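Local coordinates for protein cysteine hydrolase (Vibrio cholerae, PDB 6V98) that is a type VI secretion system effector, probably a cysteine hydrolase related to the papain-like (clan CA) peptidases and probably toxic to attacked cells, at residues N3-P9 against V116-F122; T54-R58 against V81-T85. Residues are numbered along the deposited sequence.

Contact 1: residues N3-P9 against V116-F122; sequences NDDFLIP and VVLRGKF
Residues 5-9 of strand 5-12 and 116-120 of strand 113-120 run antiparallel, their axes 4.7 Å apart at closest and 152° between directions. Asp-5/Gly-120 and Leu-7/Leu-118 are hydrogen-bonded pairs, with Phe-6/Arg-119 the non-hydrogen-bonded pair between them. Leu-7 N to Leu-118 O and Leu-118 N to Leu-7 O both measure 2.9 Å. On the face of Phe-6 and Arg-119, the arginine (chi1 to chi3 m) folds its guanidinium flat over the Phe-6 ring (centres 3.7 Å, planes 7° apart), a cation-pi stack. The guanidinium edge still donates, Arg-119 NH2 to Asp-4 O at 2.9 Å and Arg-119 NE to Asp-5 O at 3.0 Å. On the face carrying Asp-5, Leu-7 and Leu-118 the Phe-122 ring (chi1 p) swings back, Phe-122 CZ 3.7 Å from Leu-7 CB. Gly-120 makes the hollow: a CB there would strike this ring. Leu-7 also packs on Leu-159, and Leu-118 on Phe-183. Lys-121 NZ makes a salt bridge to Asp-4 OD1 at 3.0 Å. Asp-5 OD2 accepts from Phe-122 N at 2.9 Å and also from Phe-123 N. This is a mid-sheet antiparallel pair with the N-cap phenyl ring of helix 123-134 folded against one face.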
ATOM      1  N   ASN A   3     -10.924 -14.429 -11.869  1.00 41.24           N
ATOM      2  CA  ASN A   3      -9.519 -14.178 -11.565  1.00 36.89           C
ATOM      3  C   ASN A   3      -9.396 -13.488 -10.214  1.00 33.99           C
ATOM      4  O   ASN A   3     -10.123 -12.531  -9.935  1.00 38.12           O
ATOM      5  CB  ASN A   3      -8.892 -13.313 -12.661  1.00 39.96           C
ATOM      6  CG  ASN A   3      -7.381 -13.187 -12.530  1.00 36.31           C
ATOM      7  OD1 ASN A   3      -6.683 -14.166 -12.257  1.00 37.49           O
ATOM      8  ND2 ASN A   3      -6.870 -11.968 -12.716  1.00 33.14           N
ATOM      9  N   ASP A   4      -8.482 -13.984  -9.375  1.00 32.64           N
ATOM     10  CA  ASP A   4      -8.264 -13.407  -8.051  1.00 30.04           C
ATOM     11  C   ASP A   4      -7.899 -11.927  -8.147  1.00 28.39           C
ATOM     12  O   ASP A   4      -7.222 -11.486  -9.075  1.00 28.48           O
ATOM     13  CB  ASP A   4      -7.141 -14.147  -7.320  1.00 30.37           C
ATOM     14  CG  ASP A   4      -7.639 -15.339  -6.521  1.00 35.18           C
ATOM     15  OD1 ASP A   4      -8.860 -15.459  -6.331  1.00 34.01           O
ATOM     16  OD2 ASP A   4      -6.804 -16.152  -6.089  1.00 37.73           O
ATOM     17  N   ASP A   5      -8.345 -11.157  -7.152  1.00 26.25           N
ATOM     18  CA  ASP A   5      -7.934  -9.772  -7.039  1.00 22.95           C
ATOM     19  C   ASP A   5      -6.474  -9.694  -6.600  1.00 25.92           C
ATOM     20  O   ASP A   5      -5.849 -10.700  -6.240  1.00 24.82           O
ATOM     21  CB  ASP A   5      -8.834  -9.038  -6.048  1.00 24.61           C
ATOM     22  CG  ASP A   5     -10.303  -9.159  -6.411  1.00 31.70           C
ATOM     23  OD1 ASP A   5     -10.654  -8.893  -7.588  1.00 29.15           O
ATOM     24  OD2 ASP A   5     -11.102  -9.530  -5.531  1.00 30.39           O
ATOM     25  N   PHE A   6      -5.940  -8.474  -6.616  1.00 24.92           N
ATOM     26  CA  PHE A   6      -4.563  -8.198  -6.238  1.00 24.15           C
ATOM     27  C   PHE A   6      -4.547  -7.178  -5.112  1.00 22.64           C
ATOM     28  O   PHE A   6      -5.268  -6.177  -5.166  1.00 25.23           O
ATOM     29  CB  PHE A   6      -3.734  -7.615  -7.399  1.00 24.83           C
ATOM     30  CG  PHE A   6      -3.694  -8.470  -8.646  1.00 24.96           C
ATOM     31  CD1 PHE A   6      -4.785  -8.538  -9.491  1.00 27.21           C
ATOM     32  CD2 PHE A   6      -2.534  -9.151  -8.995  1.00 30.25           C
ATOM     33  CE1 PHE A   6      -4.731  -9.303 -10.669  1.00 29.26           C
ATOM     34  CE2 PHE A   6      -2.471  -9.921 -10.165  1.00 27.86           C
ATOM     35  CZ  PHE A   6      -3.572  -9.996 -10.992  1.00 31.79           C
ATOM     36  N   LEU A   7      -3.722  -7.438  -4.101  1.00 19.11           N
ATOM     37  CA  LEU A   7      -3.378  -6.450  -3.080  1.00 23.21           C
ATOM     38  C   LEU A   7      -1.857  -6.359  -3.046  1.00 22.82           C
ATOM     39  O   LEU A   7      -1.178  -7.365  -2.810  1.00 27.18           O
ATOM     40  CB  LEU A   7      -3.941  -6.825  -1.700  1.00 20.16           C
ATOM     41  CG  LEU A   7      -3.983  -5.666  -0.696  1.00 25.86           C
ATOM     42  CD1 LEU A   7      -5.108  -4.694  -1.074  1.00 23.68           C
ATOM     43  CD2 LEU A   7      -4.172  -6.170   0.741  1.00 26.71           C
ATOM     44  N   ILE A   8      -1.328  -5.169  -3.313  1.00 21.38           N
ATOM     45  CA  ILE A   8       0.111  -4.969  -3.437  1.00 19.36           C
ATOM     46  C   ILE A   8       0.541  -3.936  -2.405  1.00 18.10           C
ATOM     47  O   ILE A   8       0.553  -2.729  -2.705  1.00 22.35           O
ATOM     48  CB  ILE A   8       0.498  -4.529  -4.858  1.00 22.60           C
ATOM     49  CG1 ILE A   8      -0.089  -5.498  -5.884  1.00 23.25           C
ATOM     50  CG2 ILE A   8       2.014  -4.439  -5.001  1.00 22.93           C
ATOM     51  CD1 ILE A   8       0.224  -5.111  -7.317  1.00 24.63           C
ATOM     52  N   PRO A   9       0.846  -4.355  -1.180  1.00 20.19           N
ATOM     53  CA  PRO A   9       1.549  -3.468  -0.251  1.00 19.32           C
ATOM     54  C   PRO A   9       2.825  -2.982  -0.908  1.00 22.33           C
ATOM     55  O   PRO A   9       3.569  -3.768  -1.500  1.00 23.51           O
ATOM     56  CB  PRO A   9       1.836  -4.372   0.957  1.00 22.39           C
ATOM     57  CG  PRO A   9       0.785  -5.476   0.877  1.00 22.11           C
ATOM     58  CD  PRO A   9       0.603  -5.692  -0.611  1.00 26.38           C
ATOM     59  N   VAL A 116       5.038  -6.687  -2.034  1.00 20.38           N
ATOM     60  CA  VAL A 116       4.610  -8.075  -2.165  1.00 23.24           C
ATOM     61  C   VAL A 116       3.313  -8.079  -2.952  1.00 24.63           C
ATOM     62  O   VAL A 116       2.553  -7.105  -2.930  1.00 22.60           O
ATOM     63  CB  VAL A 116       4.415  -8.784  -0.800  1.00 24.05           C
ATOM     64  CG1 VAL A 116       5.746  -8.910  -0.082  1.00 23.33           C
ATOM     65  CG2 VAL A 116       3.371  -8.039   0.069  1.00 22.44           C
ATOM     66  N   VAL A 117       3.045  -9.188  -3.633  1.00 23.09           N
ATOM     67  CA  VAL A 117       1.839  -9.328  -4.438  1.00 23.12           C
ATOM     68  C   VAL A 117       0.983 -10.412  -3.804  1.00 27.00           C
ATOM     69  O   VAL A 117       1.366 -11.587  -3.783  1.00 24.60           O
ATOM     70  CB  VAL A 117       2.164  -9.655  -5.900  1.00 27.15           C
ATOM     71  CG1 VAL A 117       0.893  -9.753  -6.699  1.00 26.41           C
ATOM     72  CG2 VAL A 117       3.105  -8.584  -6.489  1.00 26.84           C
ATOM     73  N   LEU A 118      -0.183 -10.022  -3.299  1.00 22.59           N
ATOM     74  CA  LEU A 118      -1.092 -10.920  -2.605  1.00 21.32           C
ATOM     75  C   LEU A 118      -2.333 -11.118  -3.456  1.00 24.21           C
ATOM     76  O   LEU A 118      -2.765 -10.204  -4.158  1.00 27.82           O
ATOM     77  CB  LEU A 118      -1.502 -10.340  -1.246  1.00 23.35           C
ATOM     78  CG  LEU A 118      -0.385  -9.776  -0.380  1.00 26.53           C
ATOM     79  CD1 LEU A 118      -0.971  -9.141   0.851  1.00 23.86           C
ATOM     80  CD2 LEU A 118       0.616 -10.876  -0.032  1.00 28.52           C
ATOM     81  N   ARG A 119      -2.919 -12.308  -3.372  1.00 20.33           N
ATOM     82  CA  ARG A 119      -4.046 -12.659  -4.227  1.00 25.88           C
ATOM     83  C   ARG A 119      -5.196 -13.238  -3.414  1.00 22.12           C
ATOM     84  O   ARG A 119      -4.984 -13.999  -2.466  1.00 25.00           O
ATOM     85  CB  ARG A 119      -3.625 -13.678  -5.304  1.00 26.99           C
ATOM     86  CG  ARG A 119      -2.491 -13.202  -6.214  1.00 24.56           C
ATOM     87  CD  ARG A 119      -2.869 -11.984  -7.054  1.00 24.92           C
ATOM     88  NE  ARG A 119      -3.965 -12.232  -7.992  1.00 26.84           N
ATOM     89  CZ  ARG A 119      -3.836 -12.893  -9.144  1.00 31.79           C
ATOM     90  NH1 ARG A 119      -2.664 -13.395  -9.502  1.00 29.52           N
ATOM     91  NH2 ARG A 119      -4.883 -13.058  -9.939  1.00 29.65           N
ATOM     92  N   GLY A 120      -6.412 -12.930  -3.839  1.00 23.75           N
ATOM     93  CA  GLY A 120      -7.594 -13.493  -3.218  1.00 28.29           C
ATOM     94  C   GLY A 120      -8.823 -12.814  -3.779  1.00 29.60           C
ATOM     95  O   GLY A 120      -8.736 -11.937  -4.642  1.00 29.21           O
ATOM     96  N   LYS A 121      -9.983 -13.243  -3.280  1.00 27.37           N
ATOM     97  CA  LYS A 121     -11.253 -12.629  -3.662  1.00 29.92           C
ATOM     98  C   LYS A 121     -11.618 -11.639  -2.567  1.00 31.57           C
ATOM     99  O   LYS A 121     -12.134 -12.030  -1.518  1.00 33.99           O
ATOM    100  CB  LYS A 121     -12.343 -13.679  -3.856  1.00 29.24           C
ATOM    101  CG  LYS A 121     -12.054 -14.671  -4.979  1.00 40.52           C
ATOM    102  CD  LYS A 121     -12.066 -13.971  -6.333  1.00 47.33           C
ATOM    103  CE  LYS A 121     -11.761 -14.922  -7.480  1.00 48.56           C
ATOM    104  NZ  LYS A 121     -11.652 -16.345  -7.070  1.00 54.09           N
ATOM    105  N   PHE A 122     -11.339 -10.351  -2.797  1.00 26.95           N
ATOM    106  CA  PHE A 122     -11.559  -9.390  -1.726  1.00 24.28           C
ATOM    107  C   PHE A 122     -11.734  -7.948  -2.184  1.00 24.42           C
ATOM    108  O   PHE A 122     -11.726  -7.048  -1.342  1.00 25.99           O
ATOM    109  CB  PHE A 122     -10.399  -9.449  -0.722  1.00 23.18           C
ATOM    110  CG  PHE A 122      -9.048  -9.403  -1.359  1.00 27.21           C
ATOM    111  CD1 PHE A 122      -8.646  -8.296  -2.098  1.00 28.18           C
ATOM    112  CD2 PHE A 122      -8.176 -10.461  -1.224  1.00 24.40           C
ATOM    113  CE1 PHE A 122      -7.404  -8.258  -2.708  1.00 25.77           C
ATOM    114  CE2 PHE A 122      -6.925 -10.425  -1.831  1.00 24.97           C
ATOM    115  CZ  PHE A 122      -6.538  -9.318  -2.562  1.00 24.50           C
TER
HETATM  116  O   HOH W   1      -5.630 -17.047  -3.836  1.00 41.26           O

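Contact 2: residues T54-R58 against V81-T85; sequences TGVTR and VSNVT
Both segments are mostly extended and run roughly antiparallel, end-to-end directions 159° apart, with CA-CA distances of 5.1 Å for Gly-55/Val-84 and 4.8 Å for Thr-57/Asn-83. They diverge to 6.6 Å at Arg-58/Val-81. Gly-55 turns with phi/psi of 79/3, a conformation that calls for glycine; a CB would also clash with Val-84 O. One direct backbone bond links the segments, Val-84 N to Gly-55 O at 3.2 Å. The next link comes from a side chain: Asn-83 (chi1 m, chi2 -30°) offers OD1 to Thr-57 N at 2.9 Å, standing in for a main-chain carbonyl. Thr-57, chi1 m, turns its OG1 back to donate to Gly-55 O at 2.9 Å, while its CG2 meets Val-81 CG2 at 3.7 Å. Where the backbones part, water 2 fills the gap, 3.0 Å from Thr-57 O and accepting from Val-81 N at 3.0 Å. Water 3 takes a bond from Arg-58 NH1 at 3.1 Å and a weak one from Asn-83 ND2 at 3.5 Å. Thr-57 and Val-84 touch Ile-50 of strand 44-50; Val-81, Ser-82 and Val-84 meet helix 93-107, so the 81-85 loop packs between that helix and the start of strand 57-63.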
ATOM      1  N   THR A  54     -11.506  -6.702 -13.830  1.00 37.99           N
ATOM      2  CA  THR A  54     -11.606  -5.503 -14.652  1.00 38.43           C
ATOM      3  C   THR A  54     -10.324  -4.692 -14.734  1.00 38.07           C
ATOM      4  O   THR A  54     -10.201  -3.856 -15.637  1.00 37.15           O
ATOM      5  CB  THR A  54     -12.708  -4.583 -14.113  1.00 37.85           C
ATOM      6  OG1 THR A  54     -12.375  -4.197 -12.776  1.00 34.63           O
ATOM      7  CG2 THR A  54     -14.043  -5.299 -14.106  1.00 43.14           C
ATOM      8  N   GLY A  55      -9.379  -4.906 -13.823  1.00 31.52           N
ATOM      9  CA  GLY A  55      -8.186  -4.096 -13.779  1.00 31.67           C
ATOM     10  C   GLY A  55      -8.364  -2.740 -13.132  1.00 30.94           C
ATOM     11  O   GLY A  55      -7.406  -1.954 -13.110  1.00 30.44           O
ATOM     12  N   VAL A  56      -9.560  -2.433 -12.623  1.00 27.03           N
ATOM     13  CA  VAL A  56      -9.764  -1.191 -11.886  1.00 27.68           C
ATOM     14  C   VAL A  56      -8.832  -1.166 -10.682  1.00 31.67           C
ATOM     15  O   VAL A  56      -8.772  -2.130  -9.907  1.00 28.51           O
ATOM     16  CB  VAL A  56     -11.236  -1.057 -11.460  1.00 34.69           C
ATOM     17  CG1 VAL A  56     -11.415   0.137 -10.540  1.00 33.34           C
ATOM     18  CG2 VAL A  56     -12.149  -0.930 -12.685  1.00 36.21           C
ATOM     19  N   THR A  57      -8.116  -0.049 -10.513  1.00 26.65           N
ATOM     20  CA  THR A  57      -7.012   0.088  -9.569  1.00 24.84           C
ATOM     21  C   THR A  57      -7.268   1.245  -8.606  1.00 29.03           C
ATOM     22  O   THR A  57      -7.719   2.317  -9.015  1.00 30.22           O
ATOM     23  CB  THR A  57      -5.690   0.321 -10.335  1.00 28.28           C
ATOM     24  OG1 THR A  57      -5.480  -0.758 -11.252  1.00 32.37           O
ATOM     25  CG2 THR A  57      -4.496   0.382  -9.399  1.00 28.64           C
ATOM     26  N   ARG A  58      -6.972   1.023  -7.326  1.00 23.31           N
ATOM     27  CA  ARG A  58      -7.023   2.047  -6.287  1.00 25.01           C
ATOM     28  C   ARG A  58      -5.697   2.088  -5.543  1.00 23.37           C
ATOM     29  O   ARG A  58      -4.992   1.086  -5.439  1.00 23.84           O
ATOM     30  CB  ARG A  58      -8.144   1.778  -5.260  1.00 29.70           C
ATOM     31  CG  ARG A  58      -9.495   1.511  -5.876  1.00 32.29           C
ATOM     32  CD  ARG A  58     -10.046   2.786  -6.462  1.00 36.84           C
ATOM     33  NE  ARG A  58     -11.424   2.621  -6.905  1.00 49.93           N
ATOM     34  CZ  ARG A  58     -11.840   2.829  -8.150  1.00 56.62           C
ATOM     35  NH1 ARG A  58     -10.982   3.210  -9.095  1.00 53.78           N
ATOM     36  NH2 ARG A  58     -13.121   2.654  -8.451  1.00 65.91           N
ATOM     37  N   VAL A  81      -4.872   6.816  -9.487  1.00 27.42           N
ATOM     38  CA  VAL A  81      -3.848   6.207 -10.329  1.00 27.84           C
ATOM     39  C   VAL A  81      -4.513   5.614 -11.565  1.00 29.68           C
ATOM     40  O   VAL A  81      -5.734   5.450 -11.632  1.00 32.12           O
ATOM     41  CB  VAL A  81      -3.029   5.117  -9.600  1.00 25.13           C
ATOM     42  CG1 VAL A  81      -2.175   5.731  -8.487  1.00 26.75           C
ATOM     43  CG2 VAL A  81      -3.947   4.027  -9.047  1.00 24.56           C
ATOM     44  N   SER A  82      -3.688   5.305 -12.560  1.00 25.94           N
ATOM     45  CA  SER A  82      -4.196   4.638 -13.748  1.00 25.94           C
ATOM     46  C   SER A  82      -4.659   3.229 -13.402  1.00 27.43           C
ATOM     47  O   SER A  82      -4.186   2.614 -12.444  1.00 34.13           O
ATOM     48  CB  SER A  82      -3.122   4.581 -14.840  1.00 27.46           C
ATOM     49  OG  SER A  82      -2.687   5.884 -15.206  1.00 30.30           O
ATOM     50  N   ASN A  83      -5.597   2.717 -14.192  1.00 29.43           N
ATOM     51  CA  ASN A  83      -5.932   1.306 -14.101  1.00 28.31           C
ATOM     52  C   ASN A  83      -4.887   0.476 -14.835  1.00 28.85           C
ATOM     53  O   ASN A  83      -4.203   0.954 -15.746  1.00 31.18           O
ATOM     54  CB  ASN A  83      -7.312   1.038 -14.690  1.00 25.29           C
ATOM     55  CG  ASN A  83      -8.406   1.708 -13.893  1.00 34.12           C
ATOM     56  OD1 ASN A  83      -8.278   1.882 -12.687  1.00 31.60           O
ATOM     57  ND2 ASN A  83      -9.481   2.092 -14.564  1.00 41.58           N
ATOM     58  N   VAL A  84      -4.773  -0.783 -14.438  1.00 30.17           N
ATOM     59  CA  VAL A  84      -3.879  -1.713 -15.100  1.00 32.11           C
ATOM     60  C   VAL A  84      -4.664  -2.509 -16.136  1.00 31.80           C
ATOM     61  O   VAL A  84      -5.893  -2.502 -16.164  1.00 31.03           O
ATOM     62  CB  VAL A  84      -3.170  -2.652 -14.096  1.00 33.57           C
ATOM     63  CG1 VAL A  84      -2.352  -1.842 -13.101  1.00 33.12           C
ATOM     64  CG2 VAL A  84      -4.185  -3.543 -13.368  1.00 29.40           C
ATOM     65  N   THR A  85      -3.942  -3.213 -16.998  1.00 28.78           N
ATOM     66  CA  THR A  85      -4.528  -4.123 -17.971  1.00 30.93           C
ATOM     67  C   THR A  85      -4.288  -5.551 -17.515  1.00 27.99           C
ATOM     68  O   THR A  85      -3.154  -5.922 -17.201  1.00 33.31           O
ATOM     69  CB  THR A  85      -3.926  -3.911 -19.356  1.00 32.95           C
ATOM     70  OG1 THR A  85      -4.097  -2.538 -19.732  1.00 36.82           O
ATOM     71  CG2 THR A  85      -4.615  -4.821 -20.372  1.00 34.00           C
TER
HETATM   72  O   HOH W   2      -7.426   5.307  -8.821  1.00 30.04           O
HETATM   73  O   HOH W   3     -11.544   3.539 -12.138  1.00 44.23           O

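Overall arrangement
Both contacts reach the same seven-stranded antiparallel sheet, their centres about 13 Å apart and their nearest atoms about 6 Å apart without touching. Strand 44-50 separates them: it pairs with strand 5-12 of contact 1 on one side and with strand 57-63 of contact 2 on the other. Along the chain, 54-58 and 81-85 both fall between the two segments of contact 1, so the longer closure, 107 residues against 23, encloses the shorter. Contact 1 pairs the middle strand, 5-12, with its neighbour 113-120, near helices 154-162 and 176-184, while contact 2 lays a loop along the start of strand 57-63, between it and helix 93-107.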